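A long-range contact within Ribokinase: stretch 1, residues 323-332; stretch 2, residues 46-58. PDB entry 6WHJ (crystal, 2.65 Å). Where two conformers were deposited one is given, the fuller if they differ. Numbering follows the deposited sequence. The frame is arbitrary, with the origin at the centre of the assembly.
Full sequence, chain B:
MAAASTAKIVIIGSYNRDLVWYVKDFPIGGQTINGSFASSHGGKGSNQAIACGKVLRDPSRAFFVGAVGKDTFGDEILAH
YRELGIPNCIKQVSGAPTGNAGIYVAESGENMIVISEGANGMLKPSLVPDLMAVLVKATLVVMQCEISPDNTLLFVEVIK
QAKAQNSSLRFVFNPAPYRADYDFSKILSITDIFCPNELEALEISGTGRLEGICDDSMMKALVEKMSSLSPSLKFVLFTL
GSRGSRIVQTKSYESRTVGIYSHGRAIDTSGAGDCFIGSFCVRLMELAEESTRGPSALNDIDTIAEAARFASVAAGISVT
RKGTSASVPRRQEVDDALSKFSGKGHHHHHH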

ATOM      1  N   GLY B 323      -1.118  -3.080  18.087  1.00 64.45           N
ATOM      2  CA  GLY B 323      -1.223  -1.662  17.777  1.00 68.30           C
ATOM      3  C   GLY B 323       0.029  -0.823  17.569  1.00 68.39           C
ATOM      4  O   GLY B 323      -0.033   0.401  17.742  1.00 69.11           O
ATOM      5  N   THR B 324       1.148  -1.440  17.176  1.00 61.63           N
ATOM      6  CA  THR B 324       2.415  -0.739  16.941  1.00 61.78           C
ATOM      7  C   THR B 324       2.855   0.022  18.187  1.00 58.28           C
ATOM      8  O   THR B 324       3.433  -0.569  19.107  1.00 59.15           O
ATOM      9  CB  THR B 324       2.325   0.214  15.733  1.00 60.25           C
ATOM     10  OG1 THR B 324       1.830  -0.491  14.584  1.00 62.27           O
ATOM     11  CG2 THR B 324       3.698   0.783  15.388  1.00 52.20           C
ATOM     12  N   SER B 325       2.614   1.334  18.226  1.00 56.74           N
ATOM     13  CA  SER B 325       2.941   2.103  19.418  0.50 58.15           C
ATOM     14  C   SER B 325       1.783   2.182  20.404  1.00 60.06           C
ATOM     15  O   SER B 325       1.993   2.620  21.543  1.00 58.27           O
ATOM     16  CB  SER B 325       3.409   3.515  19.041  0.50 53.22           C
ATOM     17  OG  SER B 325       4.824   3.621  19.148  0.50 44.63           O
ATOM     18  N   ALA B 326       0.581   1.744  20.008  1.00 59.53           N
ATOM     19  CA  ALA B 326      -0.507   1.607  20.968  1.00 59.04           C
ATOM     20  C   ALA B 326      -0.216   0.508  21.980  1.00 59.46           C
ATOM     21  O   ALA B 326      -0.753   0.538  23.094  1.00 62.71           O
ATOM     22  CB  ALA B 326      -1.822   1.318  20.249  1.00 59.77           C
ATOM     23  N   SER B 327       0.644  -0.441  21.629  1.00 58.41           N
ATOM     24  CA  SER B 327       0.993  -1.542  22.512  1.00 54.12           C
ATOM     25  C   SER B 327       2.200  -1.236  23.384  1.00 51.85           C
ATOM     26  O   SER B 327       2.593  -2.084  24.191  1.00 50.96           O
ATOM     27  CB  SER B 327       1.253  -2.807  21.690  1.00 56.29           C
ATOM     28  OG  SER B 327       1.975  -2.506  20.510  1.00 59.99           O
ATOM     29  N   VAL B 328       2.812  -0.073  23.232  1.00 53.81           N
ATOM     30  CA  VAL B 328       3.879   0.287  24.168  1.00 53.11           C
ATOM     31  C   VAL B 328       3.251   0.527  25.538  1.00 49.91           C
ATOM     32  O   VAL B 328       2.256   1.266  25.637  1.00 52.32           O
ATOM     33  CB  VAL B 328       4.639   1.517  23.666  1.00 48.45           C
ATOM     34  CG1 VAL B 328       5.703   1.944  24.664  1.00 41.10           C
ATOM     35  CG2 VAL B 328       5.293   1.198  22.338  1.00 46.57           C
ATOM     36  N   PRO B 329       3.730  -0.114  26.598  1.00 46.62           N
ATOM     37  CA  PRO B 329       3.063   0.004  27.900  1.00 51.08           C
ATOM     38  C   PRO B 329       3.431   1.294  28.630  1.00 48.53           C
ATOM     39  O   PRO B 329       4.413   1.970  28.321  1.00 41.80           O
ATOM     40  CB  PRO B 329       3.566  -1.229  28.664  1.00 51.65           C
ATOM     41  CG  PRO B 329       4.902  -1.536  28.050  1.00 47.56           C
ATOM     42  CD  PRO B 329       4.850  -1.072  26.615  1.00 44.65           C
ATOM     43  N   ARG B 330       2.629   1.603  29.650  1.00 52.19           N
ATOM     44  CA  ARG B 330       2.933   2.699  30.559  1.00 50.95           C
ATOM     45  C   ARG B 330       4.039   2.276  31.524  1.00 50.61           C
ATOM     46  O   ARG B 330       4.217   1.090  31.813  1.00 51.34           O
ATOM     47  CB  ARG B 330       1.682   3.127  31.328  1.00 48.92           C
ATOM     48  N   ARG B 331       4.788   3.264  32.022  1.00 47.33           N
ATOM     49  CA  ARG B 331       5.923   2.981  32.901  1.00 46.29           C
ATOM     50  C   ARG B 331       5.535   2.141  34.119  1.00 53.60           C
ATOM     51  O   ARG B 331       6.274   1.227  34.508  1.00 52.85           O
ATOM     52  CB  ARG B 331       6.573   4.285  33.352  1.00 41.60           C
ATOM     53  CG  ARG B 331       7.761   4.094  34.281  1.00 41.18           C
ATOM     54  CD  ARG B 331       8.790   3.160  33.680  1.00 42.18           C
ATOM     55  NE  ARG B 331       9.978   3.052  34.518  1.00 41.95           N
ATOM     56  CZ  ARG B 331      11.068   3.796  34.347  1.00 39.12           C
ATOM     57  NH1 ARG B 331      12.116   3.648  35.141  1.00 40.91           N
ATOM     58  NH2 ARG B 331      11.116   4.691  33.375  1.00 35.56           N
ATOM     59  N   GLN B 332       4.404   2.449  34.759  1.00 51.83           N
ATOM     60  CA  GLN B 332       4.010   1.661  35.923  1.00 52.40           C
ATOM     61  C   GLN B 332       3.817   0.199  35.546  1.00 53.13           C
ATOM     62  O   GLN B 332       4.172  -0.700  36.318  1.00 53.95           O
ATOM     63  CB  GLN B 332       2.748   2.238  36.564  1.00 52.46           C
ATOM     64  CG  GLN B 332       2.583   1.871  38.041  1.00 53.98           C
ATOM     65  CD  GLN B 332       3.808   2.212  38.897  1.00 59.47           C
ATOM     66  OE1 GLN B 332       4.161   1.471  39.820  1.00 58.51           O
ATOM     67  NE2 GLN B 332       4.451   3.341  38.599  1.00 60.60           N
TER
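Stretch 2, residues 46-58: SNQAIACGKVLRD

Stretch 2 packs the side of a helix against a turn-rich loop, a mixed contact with an apolar patch around Val328, tied on either side of Val328 in the sequence, at Ser325 and at Arg331, by a hydrogen bond between a long basic side chain and a backbone carbonyl. Residues 46-55 are helical, and the chain leaves helical angles at Leu56. Stretch 1 opens with two overlapping turns, a type II' turn from Gly323 to Ala326 and a type I turn from Ser325 to Val328, then runs extended through Pro329 and Arg330 until a new helix starts at Arg331, with Arg330 in the N-cap position. The two segments run in the same direction: Ser325 lies nearest Asn47, Val328 nearest Ala51 and Arg331 nearest Val55, with CA to CA distances of 6.2, 6.0 and 4.5 Å. Three residues of loop thus keep pace with four of helix, so one face of the helix meets the loop repeatedly.

Gly323 suits the first turn because its backbone angles would jam a CB against the preceding carbonyl. The turns present Ser325 to the helix, where its small side chain fits closely: in the conformer given here, Ser325 OG lies 3.6 Å from Asn47 O and 3.8 Å from Ile50 CG2. Beside it, Thr324 CG2 comes within 3.7 Å of Asn47 ND2.

Val328 points toward the helix. Val328 CG1 lies 4.0 Å from Ala51 CB and 3.9 Å from Val55 CG2, an apolar cluster buried in the protein. The small side chain of Ala51 allows a close approach to the helix backbone, with Val328 CG1 only 3.8 Å from Ala51 CA.

Lys54 extends along the turn from the helix, its chi2 to chi4 all t. That reach carries NZ to the carbonyl of Ser325, and the hydrogen bond from Lys54 NZ to Ser325 O is very short, at 2.5 Å. Ser325 O also accepts a weak hydrogen bond from Val328 N at 3.3 Å, so the lysine holds the oxygen that closes the type I turn. Its aliphatic portion covers the loop on the way, with Lys54 CD 3.8 Å from Val328 O.

Toward the end of the helix, Val55 CG2 also lies 3.8 Å from Pro329 O. Here Arg331 sends its guanidinium to the helix terminus, where Arg331 NH2 donates to Val55 O at 3.1 Å in a nearly straight hydrogen bond of 171°. The carbonyl lies at the edge of the guanidinium, near its plane, the direction in which its N-H groups point.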

ATOM      1  N   SER B  46       9.680   8.108  14.623  1.00 27.38           N
ATOM      2  CA  SER B  46       8.572   8.547  15.464  1.00 26.10           C
ATOM      3  C   SER B  46       8.113   7.454  16.421  1.00 28.60           C
ATOM      4  O   SER B  46       7.699   7.749  17.549  1.00 32.13           O
ATOM      5  CB  SER B  46       7.414   9.023  14.595  1.00 23.55           C
ATOM      6  OG  SER B  46       6.330   9.428  15.411  1.00 24.72           O
ATOM      7  N   ASN B  47       8.148   6.191  15.989  1.00 29.49           N
ATOM      8  CA  ASN B  47       7.758   5.101  16.883  1.00 28.32           C
ATOM      9  C   ASN B  47       8.663   5.031  18.097  1.00 26.39           C
ATOM     10  O   ASN B  47       8.194   4.819  19.220  1.00 30.05           O
ATOM     11  CB  ASN B  47       7.782   3.772  16.143  1.00 25.38           C
ATOM     12  CG  ASN B  47       6.599   3.596  15.239  1.00 31.27           C
ATOM     13  OD1 ASN B  47       5.588   4.295  15.366  1.00 31.92           O
ATOM     14  ND2 ASN B  47       6.718   2.666  14.303  1.00 30.20           N
ATOM     15  N   GLN B  48       9.964   5.208  17.892  1.00 26.87           N
ATOM     16  CA  GLN B  48      10.898   5.146  19.006  1.00 28.20           C
ATOM     17  C   GLN B  48      10.773   6.357  19.914  1.00 29.20           C
ATOM     18  O   GLN B  48      10.986   6.240  21.126  1.00 30.07           O
ATOM     19  CB  GLN B  48      12.322   5.011  18.485  1.00 24.18           C
ATOM     20  CG  GLN B  48      12.646   3.633  18.018  1.00 26.82           C
ATOM     21  CD  GLN B  48      13.961   3.607  17.307  1.00 27.40           C
ATOM     22  OE1 GLN B  48      14.793   4.489  17.520  1.00 26.45           O
ATOM     23  NE2 GLN B  48      14.188   2.575  16.490  1.00 23.27           N
ATOM     24  N   ALA B  49      10.418   7.520  19.358  1.00 26.18           N
ATOM     25  CA  ALA B  49      10.176   8.689  20.199  1.00 29.52           C
ATOM     26  C   ALA B  49       8.893   8.530  21.008  1.00 30.80           C
ATOM     27  O   ALA B  49       8.818   8.980  22.158  1.00 28.75           O
ATOM     28  CB  ALA B  49      10.116   9.954  19.347  1.00 26.02           C
ATOM     29  N   ILE B  50       7.867   7.907  20.423  1.00 27.03           N
ATOM     30  CA  ILE B  50       6.617   7.720  21.147  1.00 32.04           C
ATOM     31  C   ILE B  50       6.793   6.687  22.258  1.00 35.03           C
ATOM     32  O   ILE B  50       6.274   6.856  23.371  1.00 33.58           O
ATOM     33  CB  ILE B  50       5.492   7.350  20.157  1.00 32.31           C
ATOM     34  CG1 ILE B  50       5.201   8.555  19.254  1.00 33.81           C
ATOM     35  CG2 ILE B  50       4.231   6.907  20.886  1.00 31.98           C
ATOM     36  CD1 ILE B  50       4.109   8.360  18.200  1.00 29.86           C
ATOM     37  N   ALA B  51       7.570   5.632  21.994  1.00 33.91           N
ATOM     38  CA  ALA B  51       7.880   4.658  23.038  1.00 31.77           C
ATOM     39  C   ALA B  51       8.634   5.305  24.196  1.00 33.64           C
ATOM     40  O   ALA B  51       8.379   4.986  25.365  1.00 32.42           O
ATOM     41  CB  ALA B  51       8.678   3.496  22.447  1.00 30.15           C
ATOM     42  N   CYS B  52       9.564   6.223  23.894  1.00 34.05           N
ATOM     43  CA  CYS B  52      10.235   6.966  24.960  1.00 34.34           C
ATOM     44  C   CYS B  52       9.221   7.717  25.809  1.00 35.51           C
ATOM     45  O   CYS B  52       9.207   7.582  27.037  1.00 36.95           O
ATOM     46  CB  CYS B  52      11.266   7.944  24.392  1.00 26.39           C
ATOM     47  SG  CYS B  52      12.822   7.205  23.824  1.00 32.96           S
ATOM     48  N   GLY B  53       8.361   8.515  25.166  1.00 31.68           N
ATOM     49  CA  GLY B  53       7.391   9.297  25.907  1.00 31.65           C
ATOM     50  C   GLY B  53       6.478   8.465  26.786  1.00 36.29           C
ATOM     51  O   GLY B  53       6.107   8.900  27.878  1.00 42.61           O
ATOM     52  N   LYS B  54       6.126   7.252  26.348  1.00 33.80           N
ATOM     53  CA  LYS B  54       5.205   6.438  27.140  1.00 36.42           C
ATOM     54  C   LYS B  54       5.894   5.697  28.278  1.00 39.03           C
ATOM     55  O   LYS B  54       5.270   5.439  29.312  1.00 40.86           O
ATOM     56  CB  LYS B  54       4.475   5.430  26.255  1.00 36.91           C
ATOM     57  CG  LYS B  54       3.501   6.046  25.270  1.00 46.01           C
ATOM     58  CD  LYS B  54       2.615   4.951  24.697  1.00 53.45           C
ATOM     59  CE  LYS B  54       1.498   5.497  23.836  1.00 49.81           C
ATOM     60  NZ  LYS B  54       0.992   4.409  22.949  1.00 59.38           N
ATOM     61  N   VAL B  55       7.167   5.346  28.115  1.00 39.12           N
ATOM     62  CA  VAL B  55       7.875   4.613  29.151  1.00 37.34           C
ATOM     63  C   VAL B  55       8.572   5.573  30.107  1.00 39.39           C
ATOM     64  O   VAL B  55       8.891   5.190  31.242  1.00 38.30           O
ATOM     65  CB  VAL B  55       8.854   3.623  28.487  1.00 34.92           C
ATOM     66  CG1 VAL B  55       9.707   2.913  29.505  1.00 35.62           C
ATOM     67  CG2 VAL B  55       8.084   2.588  27.660  1.00 34.74           C
ATOM     68  N   LEU B  56       8.758   6.823  29.702  1.00 40.78           N
ATOM     69  CA  LEU B  56       9.333   7.831  30.572  1.00 41.25           C
ATOM     70  C   LEU B  56       8.370   8.173  31.699  1.00 44.04           C
ATOM     71  O   LEU B  56       7.148   8.139  31.534  1.00 43.74           O
ATOM     72  CB  LEU B  56       9.642   9.089  29.769  1.00 41.26           C
ATOM     73  CG  LEU B  56      11.008   9.161  29.106  1.00 38.79           C
ATOM     74  CD1 LEU B  56      11.064  10.418  28.269  1.00 36.19           C
ATOM     75  CD2 LEU B  56      12.113   9.135  30.153  1.00 41.10           C
ATOM     76  N   ARG B  57       8.939   8.501  32.859  1.00 57.31           N
ATOM     77  CA  ARG B  57       8.139   9.026  33.961  1.00 58.25           C
ATOM     78  C   ARG B  57       7.487  10.350  33.570  1.00 58.90           C
ATOM     79  O   ARG B  57       6.263  10.506  33.652  1.00 55.95           O
ATOM     80  CB  ARG B  57       9.015   9.187  35.203  1.00 58.32           C
ATOM     81  N   ASP B  58       8.299  11.311  33.130  1.00 52.13           N
ATOM     82  CA  ASP B  58       7.835  12.577  32.576  1.00 45.98           C
ATOM     83  C   ASP B  58       8.148  12.589  31.085  1.00 43.25           C
ATOM     84  O   ASP B  58       9.330  12.551  30.702  1.00 41.31           O
ATOM     85  CB  ASP B  58       8.498  13.767  33.286  1.00 47.05           C
ATOM     86  CG  ASP B  58       8.422  15.067  32.485  1.00 45.67           C
ATOM     87  OD1 ASP B  58       7.403  15.306  31.795  1.00 43.37           O
ATOM     88  OD2 ASP B  58       9.366  15.880  32.599  1.00 48.74           O
TER